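Local atomic coordinates of putative phosphomethylpyrimidine kinase (Bacteroides thetaiotaomicron, PDB entry 3MBH), a protein that binds pyridoxal and is probably an ATP-dependent pyridoxal kinase of the ribokinase clan. Residues 10-15 with 22-27; 29-32 with 37-40. All blocks are in the same frame, centred on the assembly; numbering follows the deposited sequence.

Interactions 1 and 2 follow one another along the chain and together build the beta-alpha-beta unit of strand 9-17, helix 24-33 and strand 37-40. Interaction 1 sets the first turn of the helix against the first strand; interaction 2 sets its last turn against the second. Their centres lie about 8 Å apart. The two strands are parallel neighbours in the central sheet, joined by Ile10 N to Gln37 O at 2.8 Å and Ile10 O to Cys39 N at 2.9 Å, and Ala12 CB packs on Val38 CG1. Interaction 1 reaches the pyridoxal pocket, whereas interaction 2 is structural packing; both also touch the second subunit.

Interaction 1. Residues 10-15 with 22-27; sequences IAAVHD and VSLTVV. With PXL (3-hydroxy-5-(hydroxymethyl)-2-methylisonicotinaldehyde), chain G.
Polar contacts centre on Asp15 and Ser23. The Asp15 carbonyl oxygen accepts Leu24 N at 3.0 Å, with a C=O...N angle of 177°, fastening Leu24, at the start of the helix, to the backbone of Asp15. Ser23 OG lies 2.7 Å from Asp15 OD2 and 3.0 Å from Asp15 O, so its one proton has a choice of two acceptors. The Asp15 CG sits between its own backbone N and carbonyl carbon (chi1 72°), which swings the carboxylate back to Ser23 although CB leads away from residues 22-27. OD2 also bonds Ser17 OG, while Asp225 takes the backbone N of Ser23.

At the pyridoxal, Asp15 OD1 comes within 2.6 Å of the ring nitrogen N1. Val22 lies over one face of the same ring, its CB 3.8 Å from C6, CG1 nearest C5 and CG2 nearest N1. Thr50, Gln51 and Asp225, the last through the same OD2 that takes Ser23 N, are further hydrogen-bonding partners of the ligand.

Apolar packing continues towards the sheet. Val27 CG2 stands over the centre of the His14 ring in a CH-pi contact, 3.9 Å from the centroid, and Tyr82 meets that ring edge-to-face. Farther along the strand, the small Ala12 CB receives Leu24 CD2 at 3.7 Å and Val27 CG1 beside it.

With an alanine in place of Asp15, pyridoxal N1 would probably lose its close carboxylate partner and the Ser23 hydroxyl one of its two acceptors here. The short approach of OD1 to N1 is consistent with recognition of the pyridine nitrogen, and the shared contacts of Asp15 couple this end of the pocket to the start of helix 24-33.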
loop_
_atom_site.group_PDB
_atom_site.type_symbol
_atom_site.label_atom_id
_atom_site.label_comp_id
_atom_site.label_asym_id
_atom_site.label_seq_id
_atom_site.Cartn_x
_atom_site.Cartn_y
_atom_site.Cartn_z
ATOM N N ILE A 10 1.565 -22.223 13.121
ATOM C CA ILE A 10 2.873 -22.847 12.982
ATOM C C ILE A 10 3.508 -23.069 14.330
ATOM O O ILE A 10 3.717 -22.100 15.071
ATOM C CB ILE A 10 3.788 -21.957 12.131
ATOM C CG1 ILE A 10 3.126 -21.697 10.772
ATOM C CG2 ILE A 10 5.159 -22.610 11.978
ATOM C CD1 ILE A 10 3.835 -20.647 9.907
ATOM N N ALA A 11 3.831 -24.307 14.674
ATOM C CA ALA A 11 4.577 -24.552 15.896
ATOM C C ALA A 11 6.073 -24.270 15.558
ATOM O O ALA A 11 6.626 -24.903 14.656
ATOM C CB ALA A 11 4.360 -26.015 16.403
ATOM N N ALA A 12 6.701 -23.354 16.302
ATOM C CA ALA A 12 8.047 -22.902 16.074
ATOM C C ALA A 12 8.973 -23.422 17.170
ATOM O O ALA A 12 8.915 -22.972 18.323
ATOM C CB ALA A 12 8.104 -21.357 15.979
ATOM N N VAL A 13 9.779 -24.412 16.814
ATOM C CA VAL A 13 10.700 -25.113 17.734
ATOM C C VAL A 13 12.129 -24.506 17.564
ATOM O O VAL A 13 12.940 -24.997 16.799
ATOM C CB VAL A 13 10.678 -26.660 17.517
ATOM C CG1 VAL A 13 11.441 -27.351 18.673
ATOM C CG2 VAL A 13 9.193 -27.176 17.355
ATOM N N HIS A 14 12.352 -23.403 18.277
ATOM C CA HIS A 14 13.522 -22.604 18.177
ATOM C C HIS A 14 13.782 -22.025 19.553
ATOM O O HIS A 14 12.889 -22.002 20.405
ATOM C CB HIS A 14 13.325 -21.416 17.221
ATOM C CG HIS A 14 13.034 -21.795 15.801
ATOM N ND1 HIS A 14 13.990 -21.722 14.815
ATOM C CD2 HIS A 14 11.882 -22.144 15.183
ATOM C CE1 HIS A 14 13.465 -22.099 13.659
ATOM N NE2 HIS A 14 12.183 -22.365 13.849
ATOM N N ASP A 15 14.997 -21.540 19.755
ATOM C CA ASP A 15 15.342 -20.816 20.938
ATOM C C ASP A 15 14.812 -19.359 20.974
ATOM O O ASP A 15 14.396 -18.774 19.959
ATOM C CB ASP A 15 16.840 -20.852 21.104
ATOM C CG ASP A 15 17.538 -19.985 20.088
ATOM O OD1 ASP A 15 17.884 -20.515 18.976
ATOM O OD2 ASP A 15 17.638 -18.750 20.358
ATOM N N VAL A 22 18.001 -13.843 15.582
ATOM C CA VAL A 22 18.038 -15.256 15.299
ATOM C C VAL A 22 16.737 -15.857 15.805
ATOM O O VAL A 22 15.987 -15.224 16.546
ATOM C CB VAL A 22 19.212 -15.976 15.999
ATOM C CG1 VAL A 22 20.578 -15.502 15.406
ATOM C CG2 VAL A 22 19.151 -15.817 17.561
ATOM N N SER A 23 16.473 -17.063 15.374
ATOM C CA SER A 23 15.523 -17.953 16.044
ATOM C C SER A 23 14.130 -17.292 16.269
ATOM O O SER A 23 13.581 -16.672 15.343
ATOM C CB SER A 23 16.150 -18.541 17.302
ATOM O OG SER A 23 16.563 -17.545 18.235
ATOM N N LEU A 24 13.518 -17.433 17.441
ATOM C CA LEU A 24 12.131 -16.950 17.599
ATOM C C LEU A 24 11.924 -15.434 17.312
ATOM O O LEU A 24 10.853 -15.023 16.815
ATOM C CB LEU A 24 11.551 -17.291 19.004
ATOM C CG LEU A 24 11.285 -18.789 19.201
ATOM C CD1 LEU A 24 10.918 -19.024 20.720
ATOM C CD2 LEU A 24 10.230 -19.329 18.256
ATOM N N THR A 25 12.919 -14.609 17.608
ATOM C CA THR A 25 12.773 -13.181 17.421
ATOM C C THR A 25 12.853 -12.825 15.934
ATOM O O THR A 25 12.625 -11.674 15.582
ATOM C CB THR A 25 13.780 -12.359 18.226
ATOM O OG1 THR A 25 15.118 -12.777 17.917
ATOM C CG2 THR A 25 13.536 -12.506 19.699
ATOM N N VAL A 26 13.117 -13.816 15.071
ATOM C CA VAL A 26 13.032 -13.636 13.615
ATOM C C VAL A 26 11.771 -14.342 13.092
ATOM O O VAL A 26 11.030 -13.790 12.279
ATOM C CB VAL A 26 14.368 -14.182 13.015
ATOM C CG1 VAL A 26 14.254 -14.552 11.585
ATOM C CG2 VAL A 26 15.512 -13.120 13.254
ATOM N N VAL A 27 11.547 -15.578 13.537
ATOM C CA VAL A 27 10.453 -16.418 13.068
ATOM C C VAL A 27 9.101 -15.813 13.390
ATOM O O VAL A 27 8.210 -15.822 12.560
ATOM C CB VAL A 27 10.542 -17.842 13.711
ATOM C CG1 VAL A 27 9.336 -18.693 13.321
ATOM C CG2 VAL A 27 11.859 -18.538 13.305
HETATM O OP4 PXL G . 19.759 -20.261 13.558
HETATM C C5A PXL G . 20.937 -19.581 13.962
HETATM C C5 PXL G . 20.968 -19.514 15.493
HETATM C C6 PXL G . 19.884 -19.713 16.324
HETATM N N1 PXL G . 19.993 -19.668 17.652
HETATM C C2 PXL G . 21.111 -19.386 18.352
HETATM C C3 PXL G . 22.333 -19.135 17.575
HETATM C C4 PXL G . 22.237 -19.235 16.099
HETATM C C4A PXL G . 23.342 -18.961 15.184
HETATM O O4A PXL G . 24.252 -18.409 15.717
HETATM O O3 PXL G . 23.536 -18.891 18.118
HETATM C C2A PXL G . 20.979 -19.333 19.865
#

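Interaction 2. Residues 29-32 with 37-40; sequences PILS and QVCP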
loop_
_atom_site.group_PDB
_atom_site.type_symbol
_atom_site.label_atom_id
_atom_site.label_comp_id
_atom_site.label_asym_id
_atom_site.label_seq_id
_atom_site.Cartn_x
_atom_site.Cartn_y
_atom_site.Cartn_z
ATOM N N PRO A 29 8.095 -12.445 14.034
ATOM C CA PRO A 29 7.706 -11.279 13.205
ATOM C C PRO A 29 7.491 -11.580 11.721
ATOM O O PRO A 29 6.548 -11.051 11.097
ATOM C CB PRO A 29 8.875 -10.294 13.378
ATOM C CG PRO A 29 9.857 -10.932 14.188
ATOM C CD PRO A 29 9.389 -12.247 14.695
ATOM N N ILE A 30 8.349 -12.418 11.141
ATOM C CA ILE A 30 8.228 -12.724 9.712
ATOM C C ILE A 30 6.921 -13.502 9.437
ATOM O O ILE A 30 6.094 -13.081 8.626
ATOM C CB ILE A 30 9.410 -13.504 9.218
ATOM C CG1 ILE A 30 10.645 -12.576 9.228
ATOM C CG2 ILE A 30 9.085 -14.128 7.785
ATOM C CD1 ILE A 30 11.976 -13.260 8.751
ATOM N N LEU A 31 6.720 -14.614 10.125
ATOM C CA LEU A 31 5.563 -15.443 9.841
ATOM C C LEU A 31 4.265 -14.718 10.246
ATOM O O LEU A 31 3.301 -14.836 9.537
ATOM C CB LEU A 31 5.672 -16.859 10.457
ATOM C CG LEU A 31 6.737 -17.774 9.806
ATOM C CD1 LEU A 31 7.033 -19.000 10.639
ATOM C CD2 LEU A 31 6.315 -18.185 8.367
ATOM N N SER A 32 4.237 -13.971 11.367
ATOM C CA SER A 32 3.050 -13.189 11.707
ATOM C C SER A 32 2.727 -12.195 10.577
ATOM O O SER A 32 1.573 -12.052 10.192
ATOM C CB SER A 32 3.233 -12.343 12.959
ATOM O OG SER A 32 3.678 -13.110 14.049
ATOM N N GLN A 37 -0.156 -17.475 12.589
ATOM C CA GLN A 37 0.109 -17.426 14.023
ATOM C C GLN A 37 1.279 -18.385 14.352
ATOM O O GLN A 37 1.251 -19.533 13.936
ATOM C CB GLN A 37 -1.128 -17.837 14.840
ATOM C CG GLN A 37 -0.820 -17.826 16.326
ATOM C CD GLN A 37 -2.033 -18.193 17.189
ATOM O OE1 GLN A 37 -3.029 -18.638 16.687
ATOM N NE2 GLN A 37 -1.936 -17.945 18.487
ATOM N N VAL A 38 2.285 -17.888 15.062
ATOM C CA VAL A 38 3.440 -18.646 15.456
ATOM C C VAL A 38 3.276 -18.981 16.939
ATOM O O VAL A 38 3.034 -18.089 17.783
ATOM C CB VAL A 38 4.700 -17.852 15.277
ATOM C CG1 VAL A 38 5.900 -18.599 15.822
ATOM C CG2 VAL A 38 4.863 -17.441 13.804
ATOM N N CYS A 39 3.362 -20.269 17.226
ATOM C CA CYS A 39 3.201 -20.832 18.555
ATOM C C CYS A 39 4.542 -21.407 18.967
ATOM O O CYS A 39 4.922 -22.520 18.550
ATOM C CB CYS A 39 2.146 -21.902 18.551
ATOM S SG CYS A 39 0.514 -21.325 18.205
ATOM N N PRO A 40 5.269 -20.677 19.816
ATOM C CA PRO A 40 6.621 -21.108 20.182
ATOM C C PRO A 40 6.674 -22.323 21.126
ATOM O O PRO A 40 5.923 -22.366 22.132
ATOM C CB PRO A 40 7.215 -19.896 20.901
ATOM C CG PRO A 40 6.011 -19.096 21.367
ATOM C CD PRO A 40 4.906 -19.372 20.389
HETATM O O HOH W 1 2.118 -14.987 15.525
#
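Val38 CG2 stands anti to its own carbonyl carbon, with CG1 anti to the backbone N (chi1 174°), and this rotation directs CG2 at the helix. There it meets Leu31, whose CG is likewise anti to the carbonyl carbon (chi1 -70°). The two side chains cross at about a right angle: the valine methyl presses on Leu31 CB at 3.5 Å, tighter than usual for two carbons, and CD1 of the leucine lies farther off, 4.1 Å from the same methyl. Val38 CG2 also approaches the backbone of the next residue, 4.3 Å from Ser32 N.

This packing closes the second half of a beta-alpha-beta crossover, in which helix 24-33 runs back over the sheet before the chain enters strand 37-40 parallel to strand 9-17. Leu31 reaches Ile10 and Val38 reaches Ala12, both on that first strand, while Ile28 from the preceding helical turn also touches Val38.

No direct hydrogen bond spans the two segments, but one water bridges them. It donates to Ser32 OG at 2.9 Å and accepts from Val38 N, also at 2.9 Å, giving this buried strand amide a polar partner on the helix side. Ser32 OG is bonded in addition to the backbone oxygen of Ile28, one turn earlier, which fixes the rotation of the hydroxyl, with the water as its second partner. Pro29 of the second subunit also packs on Ser32.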